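PDB 2O14: uncharacterized esterase YxiM from Bacillus subtilis, which is uncharacterised but probably acts as a hydrolase that cleaves ester bonds. Local coordinates for residues A[274-279]-A[300-305]; A[311-316]-A[357-362]; A[49-54]-A[69-74]; A[98-103]-A[138-143]; A[82-87]-A[150-155]. One frame throughout, in Å; residues are numbered along the deposited sequence.

Interaction 1. Residues A[274-279]-A[300-305]; sequences LSTPQG and SILALA
Ile-301 meets Thr-276 and Pro-277 with two different branches, and its torsions divide the work. CG1 is anti to the carbonyl carbon (chi1 -60°), and CG2 is anti to the backbone N. The chain is extended at chi2 (175°), which carries CD1 out to the proline ring. There CD1 and Pro-277 CD approach tip to tip at 3.6 Å. The other branch, Ile-301 CG2, lies 3.9 Å from Thr-276 CG2 and 4.1 Å from Leu-274 CB. Thr-276 CG2 also touches Leu-302 CD2 at 4.0 Å, so this one methyl bridges two helix residues. Leu-274 adds a contact further along the helix. Its CD1 reaches Leu-304 CB at 4.0 Å and packs near Ala-305.

The contact belongs to a beta-alpha-beta unit. Strand 271-275 leads through a long connection to helix 298-307, which returns to strand 311-313 of the same parallel sheet. Such units build the SGNH hydrolase fold of the GDSL family. Leu-304 also packs against helix 251-266. The side chain of Pro-277 lies about 10 Å from that of Ser-171, the nucleophile by similarity.

No hydrogen bond crosses between the two segments. The polar ends are served by other residues: Ser-275 OG bonds to Gln-237, and Thr-276 OG1 bonds to Asp-314. The helix is therefore held here by buried hydrocarbon packing.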
# COMPACT_ATOMS: atom_id res chain seq x y z
N LEU A 274 -16.46 -1.22 -2.97
CA LEU A 274 -16.00 -2.47 -3.56
C LEU A 274 -15.84 -2.31 -5.07
O LEU A 274 -16.61 -1.58 -5.71
CB LEU A 274 -17.00 -3.59 -3.29
CG LEU A 274 -17.27 -3.98 -1.83
CD1 LEU A 274 -18.33 -5.07 -1.80
CD2 LEU A 274 -15.98 -4.46 -1.16
N SER A 275 -14.84 -2.98 -5.63
CA SER A 275 -14.60 -2.91 -7.07
C SER A 275 -14.47 -4.29 -7.69
O SER A 275 -13.80 -5.17 -7.15
CB SER A 275 -13.32 -2.12 -7.34
OG SER A 275 -12.99 -2.12 -8.72
N THR A 276 -15.14 -4.50 -8.82
CA THR A 276 -15.05 -5.77 -9.52
C THR A 276 -13.77 -5.69 -10.35
O THR A 276 -13.62 -4.79 -11.18
CB THR A 276 -16.27 -6.00 -10.44
OG1 THR A 276 -16.40 -4.89 -11.34
CG2 THR A 276 -17.54 -6.13 -9.61
N PRO A 277 -12.82 -6.60 -10.12
CA PRO A 277 -11.58 -6.54 -10.90
C PRO A 277 -11.76 -6.72 -12.41
O PRO A 277 -12.55 -7.56 -12.86
CB PRO A 277 -10.70 -7.62 -10.26
CG PRO A 277 -11.69 -8.58 -9.67
CD PRO A 277 -12.77 -7.68 -9.12
N GLN A 278 -11.03 -5.92 -13.19
CA GLN A 278 -11.11 -6.02 -14.64
C GLN A 278 -10.59 -7.39 -15.08
O GLN A 278 -9.94 -8.09 -14.30
CB GLN A 278 -10.30 -4.91 -15.30
CG GLN A 278 -9.32 -4.20 -14.39
CD GLN A 278 -8.24 -5.10 -13.87
OE1 GLN A 278 -7.59 -5.81 -14.64
NE2 GLN A 278 -8.02 -5.08 -12.56
N GLY A 279 -10.90 -7.76 -16.32
CA GLY A 279 -10.47 -9.06 -16.83
C GLY A 279 -9.12 -9.07 -17.51
O GLY A 279 -8.27 -8.20 -17.26
N SER A 300 -20.19 -12.59 -6.54
CA SER A 300 -20.22 -12.40 -5.09
C SER A 300 -19.97 -10.95 -4.68
O SER A 300 -20.52 -10.48 -3.69
CB SER A 300 -19.17 -13.29 -4.42
OG SER A 300 -19.52 -14.65 -4.56
N ILE A 301 -19.13 -10.26 -5.45
CA ILE A 301 -18.82 -8.87 -5.16
C ILE A 301 -20.08 -8.01 -5.35
O ILE A 301 -20.35 -7.12 -4.55
CB ILE A 301 -17.69 -8.35 -6.07
CG1 ILE A 301 -16.42 -9.19 -5.85
CG2 ILE A 301 -17.38 -6.89 -5.77
CD1 ILE A 301 -15.28 -8.85 -6.78
N LEU A 302 -20.84 -8.29 -6.40
CA LEU A 302 -22.07 -7.53 -6.66
C LEU A 302 -23.06 -7.77 -5.52
O LEU A 302 -23.65 -6.83 -4.98
CB LEU A 302 -22.70 -7.96 -7.98
CG LEU A 302 -21.83 -7.83 -9.24
CD1 LEU A 302 -22.55 -8.46 -10.42
CD2 LEU A 302 -21.52 -6.37 -9.51
N ALA A 303 -23.23 -9.03 -5.15
CA ALA A 303 -24.14 -9.40 -4.08
C ALA A 303 -23.77 -8.73 -2.76
O ALA A 303 -24.63 -8.20 -2.06
CB ALA A 303 -24.15 -10.92 -3.91
N LEU A 304 -22.48 -8.77 -2.41
CA LEU A 304 -22.00 -8.16 -1.18
C LEU A 304 -22.28 -6.67 -1.11
O LEU A 304 -22.58 -6.13 -0.04
CB LEU A 304 -20.49 -8.40 -1.03
CG LEU A 304 -20.04 -9.76 -0.49
CD1 LEU A 304 -18.55 -9.95 -0.74
CD2 LEU A 304 -20.36 -9.83 0.99
N ALA A 305 -22.18 -5.98 -2.25
CA ALA A 305 -22.42 -4.55 -2.28
C ALA A 305 -23.86 -4.23 -1.87
O ALA A 305 -24.12 -3.26 -1.16
CB ALA A 305 -22.14 -4.00 -3.67

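Interaction 2. Residues A[311-316]-A[357-362]; sequences YLIDLN and QELKRQ
Strand 311-313 and helix 345-361 approach most closely at Ile-313 and Glu-358, whose CA atoms are 6.6 Å apart. The strand is an outermost one of the parallel sheet in the alpha/beta fold of the GDSL domain, and the helix packs on that sheet. After the strand the chain passes through an inverse gamma turn centred on Asp-314. The same residue is the N-cap of helix 315-326.

Ile-313 carries the contact. Its CG1 is anti to the carbonyl carbon (chi1 -58°), and the bend at chi2 (-64°) places CD1 between Glu-358 and Leu-359. This methyl lies 3.4 Å from Glu-358 CG. It is equally near Leu-359 CD2, a tight pair of methyls. The Ile-313 and Leu-359 side chains cross at about a right angle, while those of Ile-313 and Glu-358 run alongside in opposite senses.

Glu-358 pairs its aliphatic part with Ile-313 and its carboxylate with Arg-361, one turn on. Arg-361 grips it side-on. NE meets Glu-358 OE1 at 3.0 Å, and NH2 forms a salt bridge with Glu-358 OE2 at 2.7 Å. Both oxygens are approached on their syn sides, near the guanidinium plane. An alanine in place of Glu-358 would probably leave the Arg-361 charge without this mate and open a gap beside Ile-313 CD1.

A water joins the two segments. It accepts from Asp-314 N at 2.9 Å and donates a weak bond to Glu-358 OE2.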
# COMPACT_ATOMS: atom_id res chain seq x y z
N TYR A 311 -20.61 0.99 -1.42
CA TYR A 311 -20.58 1.65 -2.71
C TYR A 311 -19.98 0.61 -3.65
O TYR A 311 -19.27 -0.30 -3.20
CB TYR A 311 -19.71 2.90 -2.66
CG TYR A 311 -20.34 4.05 -1.90
CD1 TYR A 311 -21.47 4.70 -2.39
CD2 TYR A 311 -19.82 4.47 -0.68
CE1 TYR A 311 -22.07 5.74 -1.69
CE2 TYR A 311 -20.40 5.51 0.03
CZ TYR A 311 -21.53 6.15 -0.47
OH TYR A 311 -22.11 7.17 0.24
N LEU A 312 -20.25 0.74 -4.95
CA LEU A 312 -19.74 -0.23 -5.91
C LEU A 312 -19.30 0.36 -7.24
O LEU A 312 -20.06 1.11 -7.87
CB LEU A 312 -20.80 -1.31 -6.18
CG LEU A 312 -20.47 -2.34 -7.26
CD1 LEU A 312 -19.42 -3.32 -6.73
CD2 LEU A 312 -21.73 -3.10 -7.66
N ILE A 313 -18.09 0.02 -7.65
CA ILE A 313 -17.53 0.46 -8.92
C ILE A 313 -17.40 -0.84 -9.71
O ILE A 313 -16.59 -1.70 -9.35
CB ILE A 313 -16.12 1.06 -8.77
CG1 ILE A 313 -16.14 2.26 -7.82
CG2 ILE A 313 -15.60 1.50 -10.14
CD1 ILE A 313 -16.98 3.41 -8.30
N ASP A 314 -18.20 -0.99 -10.75
CA ASP A 314 -18.14 -2.21 -11.56
C ASP A 314 -17.05 -2.03 -12.60
O ASP A 314 -17.31 -2.03 -13.80
CB ASP A 314 -19.48 -2.47 -12.26
CG ASP A 314 -19.71 -3.94 -12.55
OD1 ASP A 314 -18.71 -4.68 -12.71
OD2 ASP A 314 -20.88 -4.35 -12.62
N LEU A 315 -15.82 -1.88 -12.13
CA LEU A 315 -14.68 -1.67 -13.02
C LEU A 315 -14.56 -2.77 -14.07
O LEU A 315 -14.03 -2.54 -15.16
CB LEU A 315 -13.40 -1.58 -12.20
CG LEU A 315 -12.19 -0.92 -12.87
CD1 LEU A 315 -12.59 0.44 -13.43
CD2 LEU A 315 -11.06 -0.79 -11.86
N ASN A 316 -15.07 -3.96 -13.76
CA ASN A 316 -15.01 -5.07 -14.70
C ASN A 316 -15.73 -4.67 -16.00
O ASN A 316 -15.18 -4.82 -17.10
CB ASN A 316 -15.70 -6.30 -14.10
CG ASN A 316 -15.58 -7.53 -15.00
OD1 ASN A 316 -14.61 -8.28 -14.93
ND2 ASN A 316 -16.59 -7.73 -15.84
N GLN A 357 -14.02 8.40 -12.33
CA GLN A 357 -15.09 8.92 -13.19
C GLN A 357 -16.41 8.31 -12.74
O GLN A 357 -17.46 8.96 -12.77
CB GLN A 357 -14.81 8.54 -14.65
CG GLN A 357 -15.97 8.82 -15.59
CD GLN A 357 -15.70 8.34 -17.01
OE1 GLN A 357 -14.76 8.80 -17.67
NE2 GLN A 357 -16.51 7.41 -17.48
N GLU A 358 -16.36 7.05 -12.32
CA GLU A 358 -17.54 6.34 -11.86
C GLU A 358 -17.99 6.86 -10.49
O GLU A 358 -19.19 6.99 -10.23
CB GLU A 358 -17.23 4.84 -11.79
CG GLU A 358 -18.37 3.96 -11.30
CD GLU A 358 -19.64 4.13 -12.11
OE1 GLU A 358 -19.55 4.62 -13.26
OE2 GLU A 358 -20.72 3.77 -11.60
N LEU A 359 -17.03 7.15 -9.62
CA LEU A 359 -17.34 7.66 -8.29
C LEU A 359 -18.03 9.01 -8.40
O LEU A 359 -18.94 9.33 -7.63
CB LEU A 359 -16.06 7.80 -7.45
CG LEU A 359 -15.37 6.50 -7.02
CD1 LEU A 359 -14.00 6.79 -6.44
CD2 LEU A 359 -16.23 5.78 -5.99
N LYS A 360 -17.61 9.80 -9.38
CA LYS A 360 -18.20 11.11 -9.60
C LYS A 360 -19.61 10.97 -10.17
O LYS A 360 -20.52 11.72 -9.80
CB LYS A 360 -17.32 11.94 -10.54
CG LYS A 360 -15.96 12.26 -9.95
CD LYS A 360 -15.12 13.13 -10.88
CE LYS A 360 -13.75 13.41 -10.27
NZ LYS A 360 -12.87 14.19 -11.18
N ARG A 361 -19.80 10.00 -11.07
CA ARG A 361 -21.10 9.78 -11.67
C ARG A 361 -22.14 9.41 -10.61
O ARG A 361 -23.31 9.77 -10.73
CB ARG A 361 -21.04 8.65 -12.70
CG ARG A 361 -22.34 8.43 -13.45
CD ARG A 361 -22.29 7.15 -14.27
NE ARG A 361 -22.28 5.97 -13.41
CZ ARG A 361 -23.35 5.51 -12.77
NH1 ARG A 361 -24.52 6.13 -12.89
NH2 ARG A 361 -23.26 4.43 -12.00
N GLN A 362 -21.70 8.70 -9.57
CA GLN A 362 -22.60 8.30 -8.50
C GLN A 362 -22.74 9.40 -7.45
O GLN A 362 -23.53 9.27 -6.51
CB GLN A 362 -22.09 7.02 -7.82
CG GLN A 362 -21.97 5.82 -8.73
CD GLN A 362 -21.77 4.53 -7.96
OE1 GLN A 362 -21.40 3.50 -8.52
NE2 GLN A 362 -22.03 4.58 -6.66
O HOH W 1 -20.29 0.89 -11.43

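Interaction 3. Residues A[49-54]-A[69-74]; sequences PENMRD and FLAYGT
Met-52 and Phe-69 form an antiparallel non-hydrogen-bonded pair, with their CA atoms 5.1 Å apart, and Leu-70 N bonds to Asn-51 O at 2.9 Å just beyond it. Both side chains of the pair leave the sheet on the same face. They lie side by side and point the same way.

Met-52 is modelled as selenomethionine. Its chain bends at chi2 (-63°) and again at chi3 (-48°), which folds CE back over the phenyl ring. The methyl sits above the ring centre, 3.6 Å from the Phe-69 centroid and 5° off the normal, a clear CH-pi contact. The selenium is oblique to the ring, with SE 3.4 Å from Phe-69 CD1. The selenium beside the ring is a Met-aromatic contact.

Leu-70 packs on Arg-53, the residue after Met-52. Its side chain crosses that of Arg-53 at about a right angle. Leu-70 CD1 lies over one face of the guanidinium, offset toward the rim, and is 3.6 Å from Arg-53 NH1. Ala-71 adds a smaller contact, with CB 3.5 Å from Asn-51 OD1.

Here the antiparallel strands 52-56 and 65-69 meet at one end, where the chain leaves for the loop toward strand 80-83. Phe-69 of the mixed sheet packs on Leu-135 and Val-136 of strand 131-138 in the five-stranded sheet, consistent with the beta-sandwich of a galactose-binding-like domain.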
# COMPACT_ATOMS: atom_id res chain seq x y z
N PRO A 49 19.48 -3.12 20.06
CA PRO A 49 20.66 -3.02 19.18
C PRO A 49 21.27 -4.38 18.80
O PRO A 49 21.89 -4.50 17.75
CB PRO A 49 21.64 -2.18 19.99
CG PRO A 49 20.77 -1.39 20.92
CD PRO A 49 19.69 -2.36 21.30
N GLU A 50 21.10 -5.39 19.65
CA GLU A 50 21.67 -6.71 19.38
C GLU A 50 21.16 -7.31 18.07
O GLU A 50 21.81 -8.17 17.48
CB GLU A 50 21.38 -7.69 20.52
CG GLU A 50 19.89 -7.98 20.72
CD GLU A 50 19.25 -7.10 21.77
OE1 GLU A 50 19.65 -5.92 21.90
OE2 GLU A 50 18.33 -7.58 22.47
N ASN A 51 19.99 -6.86 17.62
CA ASN A 51 19.42 -7.39 16.38
C ASN A 51 19.51 -6.41 15.22
O ASN A 51 18.77 -6.52 14.24
CB ASN A 51 17.96 -7.80 16.62
CG ASN A 51 17.84 -9.10 17.39
OD1 ASN A 51 16.86 -9.34 18.10
ND2 ASN A 51 18.84 -9.96 17.26
N MSE A 52 20.41 -5.44 15.33
CA MSE A 52 20.62 -4.44 14.29
C MSE A 52 22.05 -4.60 13.80
O MSE A 52 22.94 -4.99 14.57
CB MSE A 52 20.43 -3.03 14.84
CG MSE A 52 19.06 -2.72 15.41
SE MSE A 52 17.59 -2.82 14.14
CE MSE A 52 18.36 -1.77 12.72
N ARG A 53 22.29 -4.30 12.53
CA ARG A 53 23.63 -4.42 11.96
C ARG A 53 23.91 -3.32 10.94
O ARG A 53 23.03 -2.97 10.16
CB ARG A 53 23.78 -5.80 11.30
CG ARG A 53 25.08 -6.01 10.55
CD ARG A 53 25.12 -7.42 9.97
NE ARG A 53 25.04 -8.42 11.03
CZ ARG A 53 24.68 -9.69 10.84
NH1 ARG A 53 24.64 -10.53 11.87
NH2 ARG A 53 24.34 -10.11 9.63
N ASP A 54 25.12 -2.78 10.95
CA ASP A 54 25.48 -1.73 9.99
C ASP A 54 25.85 -2.40 8.67
O ASP A 54 26.61 -3.37 8.66
CB ASP A 54 26.69 -0.93 10.48
CG ASP A 54 26.38 -0.09 11.69
OD1 ASP A 54 25.31 0.56 11.69
OD2 ASP A 54 27.21 -0.06 12.63
N PHE A 69 17.71 -4.74 9.77
CA PHE A 69 16.92 -5.29 10.86
C PHE A 69 17.02 -6.81 10.76
O PHE A 69 16.49 -7.42 9.82
CB PHE A 69 15.47 -4.84 10.73
CG PHE A 69 15.27 -3.37 10.97
CD1 PHE A 69 14.79 -2.91 12.19
CD2 PHE A 69 15.58 -2.44 9.98
CE1 PHE A 69 14.61 -1.54 12.42
CE2 PHE A 69 15.40 -1.07 10.20
CZ PHE A 69 14.91 -0.62 11.42
N LEU A 70 17.71 -7.41 11.72
CA LEU A 70 17.91 -8.86 11.76
C LEU A 70 16.68 -9.58 12.34
O LEU A 70 16.43 -10.74 12.04
CB LEU A 70 19.15 -9.19 12.58
CG LEU A 70 20.44 -8.56 12.04
CD1 LEU A 70 21.62 -8.97 12.91
CD2 LEU A 70 20.66 -9.00 10.60
N ALA A 71 15.95 -8.87 13.18
CA ALA A 71 14.72 -9.39 13.77
C ALA A 71 13.67 -8.46 13.19
O ALA A 71 13.90 -7.26 13.07
CB ALA A 71 14.77 -9.28 15.28
N TYR A 72 12.53 -9.00 12.78
CA TYR A 72 11.48 -8.17 12.21
C TYR A 72 10.08 -8.67 12.53
O TYR A 72 9.91 -9.54 13.39
CB TYR A 72 11.67 -8.05 10.69
CG TYR A 72 11.89 -9.38 10.02
CD1 TYR A 72 13.16 -9.95 9.94
CD2 TYR A 72 10.81 -10.11 9.53
CE1 TYR A 72 13.35 -11.21 9.39
CE2 TYR A 72 10.99 -11.37 8.98
CZ TYR A 72 12.25 -11.91 8.91
OH TYR A 72 12.41 -13.17 8.40
N GLY A 73 9.09 -8.14 11.82
CA GLY A 73 7.70 -8.50 12.07
C GLY A 73 7.04 -7.27 12.68
O GLY A 73 7.67 -6.57 13.47
N THR A 74 5.78 -7.00 12.33
CA THR A 74 5.09 -5.81 12.83
C THR A 74 5.05 -5.64 14.35
O THR A 74 4.90 -4.52 14.85
CB THR A 74 3.64 -5.74 12.29
OG1 THR A 74 2.87 -6.83 12.80
CG2 THR A 74 3.65 -5.80 10.75

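Interaction 4. Residues A[98-103]-A[138-143]; sequences TARASV and EGKAGT. With SO4 (sulfate ion), chain C.
The guanidinium of Arg-100 is covered on one face by Lys-140 CB, which is offset toward the rim. At its edge, in plane, lie the sulfate and a water. Arg-100 NE donates to sulfate O1 at 3.0 Å, and NH2 donates to sulfate O4 at the same distance. Arg-100 NH2 also donates to the water, which gives a weak bond to Gly-139 O. Lys-140 turns its amine at chi4 (62°), and NZ reaches sulfate O2 at 2.9 Å.

The backbones are joined by Lys-140 N, which bonds to Arg-100 O at 2.9 Å. Ala-101 and Gly-139 come close, their CA atoms 3.9 Å apart. A side chain at Gly-139 would run into the strand. Lys-140 to Thr-143 form a type II beta turn. Thr-143 OG1 donates to Lys-140 O at 2.6 Å, and Thr-143 CG2 packs 3.5 Å from Ala-99 CB.

The contact sets the loop after strand 131-138 against strand 100-105 in the galactose-binding-like domain. Arg-100 lies about 9 Å from Ser-171, the nucleophile by similarity, measured between side chains. An alanine at Arg-100 removes the guanidinium that lies against Lys-140 CB and would probably leave the sulfate with Lys-140 NZ as its remaining partner here.

The sulfate, probably from the crystallisation liquor, bridges two like charges and is likely to ease their repulsion.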
# COMPACT_ATOMS: atom_id res chain seq x y z
N THR A 98 17.62 -3.17 -1.29
CA THR A 98 16.34 -3.83 -1.12
C THR A 98 15.83 -4.67 -2.28
O THR A 98 15.91 -4.25 -3.43
CB THR A 98 15.25 -2.77 -0.81
OG1 THR A 98 15.59 -2.07 0.39
CG2 THR A 98 13.87 -3.42 -0.67
N ALA A 99 15.30 -5.85 -1.97
CA ALA A 99 14.69 -6.71 -2.98
C ALA A 99 13.20 -6.34 -2.86
O ALA A 99 12.60 -5.81 -3.79
CB ALA A 99 14.90 -8.18 -2.64
N ARG A 100 12.62 -6.59 -1.70
CA ARG A 100 11.22 -6.24 -1.44
C ARG A 100 10.99 -6.23 0.06
O ARG A 100 11.19 -7.25 0.73
CB ARG A 100 10.26 -7.24 -2.11
CG ARG A 100 8.80 -6.91 -1.86
CD ARG A 100 7.88 -7.51 -2.91
NE ARG A 100 7.93 -8.96 -2.94
CZ ARG A 100 7.46 -9.75 -1.97
NH1 ARG A 100 6.90 -9.22 -0.89
NH2 ARG A 100 7.54 -11.07 -2.10
N ALA A 101 10.58 -5.08 0.58
CA ALA A 101 10.35 -4.94 2.02
C ALA A 101 9.21 -3.97 2.32
O ALA A 101 8.83 -3.16 1.48
CB ALA A 101 11.63 -4.44 2.69
N SER A 102 8.67 -4.08 3.52
CA SER A 102 7.59 -3.21 3.97
C SER A 102 8.06 -2.44 5.19
O SER A 102 9.05 -2.80 5.82
CB SER A 102 6.34 -4.03 4.34
OG SER A 102 5.74 -4.60 3.18
N VAL A 103 7.36 -1.36 5.52
CA VAL A 103 7.70 -0.56 6.68
C VAL A 103 6.60 -0.72 7.71
O VAL A 103 5.41 -0.73 7.35
CB VAL A 103 7.83 0.93 6.31
CG1 VAL A 103 7.97 1.77 7.57
CG2 VAL A 103 9.05 1.14 5.44
N GLU A 138 9.48 -7.85 6.88
CA GLU A 138 9.13 -8.83 5.87
C GLU A 138 8.20 -8.39 4.77
O GLU A 138 7.04 -8.00 4.98
CB GLU A 138 8.57 -10.09 6.51
CG GLU A 138 8.95 -11.35 5.75
CD GLU A 138 8.55 -12.61 6.48
OE1 GLU A 138 7.34 -12.89 6.55
OE2 GLU A 138 9.45 -13.32 6.98
N GLY A 139 8.79 -8.44 3.59
CA GLY A 139 8.12 -8.17 2.35
C GLY A 139 8.46 -9.54 1.82
O GLY A 139 7.69 -10.48 1.97
N LYS A 140 9.65 -9.68 1.25
CA LYS A 140 10.09 -10.97 0.74
C LYS A 140 10.98 -11.65 1.78
O LYS A 140 12.07 -11.17 2.09
CB LYS A 140 10.85 -10.81 -0.57
CG LYS A 140 11.23 -12.14 -1.22
CD LYS A 140 11.91 -11.92 -2.56
CE LYS A 140 12.30 -13.23 -3.21
NZ LYS A 140 11.12 -14.09 -3.49
N ALA A 141 10.50 -12.76 2.33
CA ALA A 141 11.26 -13.50 3.33
C ALA A 141 12.59 -13.96 2.74
O ALA A 141 12.65 -14.42 1.61
CB ALA A 141 10.45 -14.70 3.81
N GLY A 142 13.65 -13.81 3.52
CA GLY A 142 14.96 -14.23 3.06
C GLY A 142 15.82 -13.11 2.50
O GLY A 142 17.01 -13.32 2.24
N THR A 143 15.24 -11.93 2.31
CA THR A 143 16.00 -10.81 1.79
C THR A 143 16.36 -9.83 2.91
O THR A 143 15.83 -9.92 4.02
CB THR A 143 15.23 -10.08 0.66
OG1 THR A 143 13.95 -9.66 1.14
CG2 THR A 143 15.02 -11.02 -0.52
S SO4 C . 8.97 -11.49 -5.66
O1 SO4 C . 9.64 -10.40 -4.91
O2 SO4 C . 9.83 -12.69 -5.68
O3 SO4 C . 8.72 -11.03 -7.04
O4 SO4 C . 7.69 -11.83 -5.02
O HOH W 2 14.43 -6.95 0.86
O HOH W 3 5.84 -12.55 0.08
O HOH W 4 4.88 -7.04 2.77

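Interaction 5. Residues A[82-87]-A[150-155]; sequences VDLPNG and LKIKKL
Ile-152 faces Val-82 and Leu-84 with two branches that point to different partners. The contact lies in the beta-sandwich of the galactose-binding-like domain. Strand 80-83 belongs to the antiparallel five-stranded sheet, and strand 146-156 belongs to the mixed sheet. The segments are not paired through their backbones; their side chains meet between the two sheets.

Ile-152 and Val-82 pass one another while pointing in opposite directions. Ile-152 CD1 comes to 4.0 Å from Val-82 CG1. Ile-152 CG1 is anti to the carbonyl carbon (chi1 -57°), and the extended chi2 (166°) sends CD1 on to the valine. The second branch, CG2, meets Leu-84 CD1 at 4.0 Å, and here the side chains lie at an oblique angle. Leu-132 of strand 131-138 packs on all three residues. Tyr-89 of strand 87-95 touches Leu-84 and Ile-152 as well. These residues form part of the core between the sheets.

Lys-154, two residues on, also points toward the 82-87 segment. Its chain is fully extended and runs past Gly-87, with CE 4.3 Å from Gly-87 CA. A side chain at Gly-87 would collide with that CE. The amine stops beside the loop that follows strand 80-83, where Pro-85 CB is 3.9 Å from Lys-154 NZ. The main polar partner of this amine is Asp-157, through a salt bridge. Across the contact, Lys-154 NZ gives a weak hydrogen bond to Asn-86 O at 3.2 Å.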
# COMPACT_ATOMS: atom_id res chain seq x y z
N VAL A 82 12.09 7.11 18.36
CA VAL A 82 12.36 8.53 18.35
C VAL A 82 11.25 9.24 19.12
O VAL A 82 10.07 9.15 18.76
CB VAL A 82 12.47 9.11 16.91
CG1 VAL A 82 11.26 8.71 16.09
CG2 VAL A 82 12.60 10.63 16.97
N ASP A 83 11.62 9.91 20.20
CA ASP A 83 10.65 10.63 21.01
C ASP A 83 10.21 11.87 20.23
O ASP A 83 11.04 12.58 19.67
CB ASP A 83 11.26 11.04 22.35
CG ASP A 83 11.70 9.85 23.17
OD1 ASP A 83 10.93 8.87 23.23
OD2 ASP A 83 12.80 9.89 23.75
N LEU A 84 8.90 12.10 20.19
CA LEU A 84 8.34 13.24 19.46
C LEU A 84 7.11 13.81 20.15
O LEU A 84 6.29 13.07 20.70
CB LEU A 84 7.91 12.80 18.05
CG LEU A 84 8.90 12.12 17.11
CD1 LEU A 84 8.16 11.57 15.90
CD2 LEU A 84 9.97 13.12 16.68
N PRO A 85 6.95 15.14 20.13
CA PRO A 85 5.76 15.72 20.77
C PRO A 85 4.58 15.12 20.02
O PRO A 85 4.67 14.87 18.81
CB PRO A 85 5.91 17.21 20.49
CG PRO A 85 7.41 17.40 20.46
CD PRO A 85 7.88 16.20 19.67
N ASN A 86 3.47 14.88 20.71
CA ASN A 86 2.30 14.30 20.05
C ASN A 86 1.81 15.17 18.90
O ASN A 86 1.98 16.39 18.91
CB ASN A 86 1.18 14.09 21.07
CG ASN A 86 1.45 12.92 22.00
OD1 ASN A 86 0.89 12.83 23.09
ND2 ASN A 86 2.30 11.99 21.56
N GLY A 87 1.20 14.53 17.91
CA GLY A 87 0.68 15.23 16.74
C GLY A 87 0.69 14.32 15.53
O GLY A 87 0.92 13.12 15.65
N LEU A 150 15.76 8.54 7.30
CA LEU A 150 14.41 8.90 7.68
C LEU A 150 14.31 10.42 7.78
O LEU A 150 15.25 11.07 8.25
CB LEU A 150 14.03 8.32 9.04
CG LEU A 150 13.68 6.85 9.20
CD1 LEU A 150 13.24 6.60 10.65
CD2 LEU A 150 12.55 6.48 8.24
N LYS A 151 13.20 10.96 7.31
CA LYS A 151 12.92 12.38 7.40
C LYS A 151 11.55 12.43 8.05
O LYS A 151 10.56 11.97 7.48
CB LYS A 151 12.87 13.04 6.03
CG LYS A 151 14.23 13.44 5.47
CD LYS A 151 14.06 14.31 4.23
CE LYS A 151 15.38 14.86 3.74
NZ LYS A 151 15.19 15.79 2.59
N ILE A 152 11.50 12.98 9.26
CA ILE A 152 10.25 13.08 10.01
C ILE A 152 9.87 14.54 10.20
O ILE A 152 10.60 15.31 10.82
CB ILE A 152 10.42 12.37 11.36
CG1 ILE A 152 10.84 10.91 11.12
CG2 ILE A 152 9.13 12.45 12.17
CD1 ILE A 152 11.35 10.20 12.35
N LYS A 153 8.71 14.92 9.66
CA LYS A 153 8.25 16.30 9.75
C LYS A 153 6.86 16.38 10.37
O LYS A 153 5.95 15.64 10.00
CB LYS A 153 8.22 16.92 8.35
CG LYS A 153 8.10 18.43 8.36
CD LYS A 153 8.03 19.01 6.96
CE LYS A 153 6.70 18.71 6.29
NZ LYS A 153 6.56 19.48 5.01
N LYS A 154 6.69 17.30 11.32
CA LYS A 154 5.41 17.47 11.99
C LYS A 154 4.43 18.25 11.10
O LYS A 154 4.76 19.32 10.60
CB LYS A 154 5.60 18.19 13.33
CG LYS A 154 4.36 18.20 14.20
CD LYS A 154 4.64 18.70 15.61
CE LYS A 154 3.39 18.59 16.47
NZ LYS A 154 3.59 19.01 17.89
N LEU A 155 3.24 17.70 10.92
CA LEU A 155 2.22 18.33 10.08
C LEU A 155 1.16 19.09 10.88
O LEU A 155 0.64 20.10 10.42
CB LEU A 155 1.52 17.28 9.22
CG LEU A 155 2.40 16.52 8.21
CD1 LEU A 155 1.60 15.36 7.62
CD2 LEU A 155 2.87 17.47 7.12

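How the interactions relate
Interactions 3, 4 and 5 lie in the galactose-binding-like domain, and interactions 1 and 2 follow in the hydrolase part. Interaction 3 closes first, and interaction 4 is nested inside the loop closed by interaction 5. The centres of interactions 3 and 4 are about 13 Å apart, and Tyr-72 touches Glu-138. Interaction 5 is about 22 Å from interaction 3, centre to centre. Interactions 1 and 2 share neighbouring strands 271-275 and 311-313. Their centres are about 11 Å apart, and a hydrogen bond between Thr-276 and Asp-314 joins them. About 30 Å separates the centres of interactions 1 and 4. Separate sheets and families point to two domains, though segment 98-103 comes near the probable active site.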